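Nitrogen regulatory protein P-II (Thiomonas intermedia, PDB 5D4N) binds adenine nucleotides and bicarbonate, hydrolyses ADP and acts as a carboxysome-associated PII-like signalling protein regulated by bicarbonate. Local coordinates at the interface of chains A and B. Coordinates in Å, arbitrary orientation; residue numbers count along the deposited sequence, not the author numbering. Chains: chain A/B, Nitrogen regulatory protein P-II.

The interface of chains A and B. Residues chain A 35-38; chain B 43-45, 50.
The phenol ring of A:Tyr36 lies against the aliphatic stem of B:Lys45, whose CB sits over one face, 3.6 Å from the ring centroid and offset toward the rim, in a CH-pi contact. Farther along the stem, the lysine CD reaches ring atom CE2 of A:Tyr36 at 3.6 Å. The tyrosine CG stands between its backbone N and carbonyl carbon (chi1 55°), a rotamer that swings the ring under the neighbouring strand. The lysine CG is anti to its own N (chi1 176°), and the nearly extended chain passes the ring before bending at its last torsion toward NZ. Tyrosine suits the centre: its broad ring offers a face while its backbone N and O pair with the neighbouring strand. A long, flexible lysine suits it, its methylenes packing on that face while the amine is carried beyond. An alanine in place of A:Tyr36 would probably leave the B:Lys45 methylenes without their aromatic partner and open a gap beneath the paired strands. The methyl CE of B:Met50 approaches the phenol OH of A:Tyr36, but this methionine is poorly ordered, and the contact should be read with caution.

Around this centre, strand 36-40 of chain A pairs antiparallel with strand 42-46 of chain B, continuing a beta-sheet across two subunits of the PII-like trimer. A:Tyr36 and B:Lys45 exchange backbone bonds, the shorter 2.8 Å from B:Lys45 N to A:Tyr36 O. Between the bonded pairs, A:Thr37 faces B:Gly44, which brings no CB beside it; its almost fully extended backbone (phi 177°) probably comes more easily to glycine. Both positions bind ADP, so the pairing probably helps build a nucleotide site shared between subunits. A:Ile38 N donates to B:Ser43 O at 2.8 Å, and B:Ser43 N donates in return to A:Ile38 O. Serine suits the polar rim through its short hydroxyl: a bridging water lies 2.7 Å from B:Ser43 OG and 2.9 Å from A:Ile38 O.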
loop_
_atom_site.group_PDB
_atom_site.type_symbol
_atom_site.label_atom_id
_atom_site.label_comp_id
_atom_site.label_asym_id
_atom_site.label_seq_id
_atom_site.Cartn_x
_atom_site.Cartn_y
_atom_site.Cartn_z
ATOM N N GLY A 35 12.779 10.222 0.807
ATOM C CA GLY A 35 12.914 8.794 1.002
ATOM C C GLY A 35 11.879 8.048 0.191
ATOM O O GLY A 35 10.985 8.654 -0.407
ATOM N N TYR A 36 12.051 6.727 0.116
ATOM C CA TYR A 36 11.100 5.898 -0.595
ATOM C C TYR A 36 11.290 4.467 -0.161
ATOM O O TYR A 36 12.341 4.115 0.371
ATOM C CB TYR A 36 11.203 6.052 -2.140
ATOM C CG TYR A 36 12.582 5.812 -2.708
ATOM C CD1 TYR A 36 13.091 4.523 -2.838
ATOM C CD2 TYR A 36 13.373 6.874 -3.134
ATOM C CE1 TYR A 36 14.358 4.300 -3.392
ATOM C CE2 TYR A 36 14.633 6.666 -3.697
ATOM C CZ TYR A 36 15.127 5.377 -3.803
ATOM O OH TYR A 36 16.363 5.160 -4.357
ATOM N N THR A 37 10.234 3.655 -0.333
ATOM C CA THR A 37 10.278 2.240 0.011
ATOM C C THR A 37 9.882 1.437 -1.214
ATOM O O THR A 37 8.945 1.826 -1.889
ATOM C CB THR A 37 9.298 1.985 1.172
ATOM O OG1 THR A 37 9.757 2.728 2.317
ATOM C CG2 THR A 37 9.223 0.497 1.542
ATOM N N ILE A 38 10.585 0.349 -1.502
ATOM C CA ILE A 38 10.310 -0.433 -2.714
ATOM C C ILE A 38 9.854 -1.822 -2.341
ATOM O O ILE A 38 10.526 -2.526 -1.571
ATOM C CB ILE A 38 11.545 -0.465 -3.637
ATOM C CG1 ILE A 38 12.045 0.978 -3.962
ATOM C CG2 ILE A 38 11.191 -1.236 -4.937
ATOM C CD1 ILE A 38 13.223 1.076 -4.872
ATOM N N SER B 43 13.059 -2.806 0.312
ATOM C CA SER B 43 14.272 -2.021 0.044
ATOM C C SER B 43 13.843 -0.568 0.234
ATOM O O SER B 43 12.655 -0.247 0.240
ATOM C CB SER B 43 14.724 -2.212 -1.406
ATOM O OG SER B 43 14.928 -3.589 -1.672
ATOM N N GLY B 44 14.790 0.336 0.332
ATOM C CA GLY B 44 14.347 1.703 0.495
ATOM C C GLY B 44 15.486 2.671 0.670
ATOM O O GLY B 44 16.613 2.252 0.907
ATOM N N LYS B 45 15.177 3.943 0.536
ATOM C CA LYS B 45 16.128 5.037 0.732
ATOM C C LYS B 45 15.609 5.834 1.910
ATOM O O LYS B 45 14.448 6.230 1.937
ATOM C CB LYS B 45 16.150 5.960 -0.497
ATOM C CG LYS B 45 17.068 7.198 -0.317
ATOM C CD LYS B 45 17.311 7.923 -1.629
ATOM C CE LYS B 45 17.993 9.261 -1.461
ATOM N NZ LYS B 45 17.049 10.305 -0.976
ATOM N N MET B 50 20.847 3.649 2.148
ATOM C CA MET B 50 20.029 2.679 1.422
ATOM C C MET B 50 19.890 1.366 2.184
ATOM O O MET B 50 20.766 1.006 2.970
ATOM C CB MET B 50 20.653 2.369 0.044
ATOM C CG MET B 50 20.793 3.571 -0.883
ATOM S SD MET B 50 19.248 4.387 -1.363
ATOM C CE MET B 50 18.323 3.006 -2.053
HETATM O O HOH W 1 12.586 -4.070 -2.973
#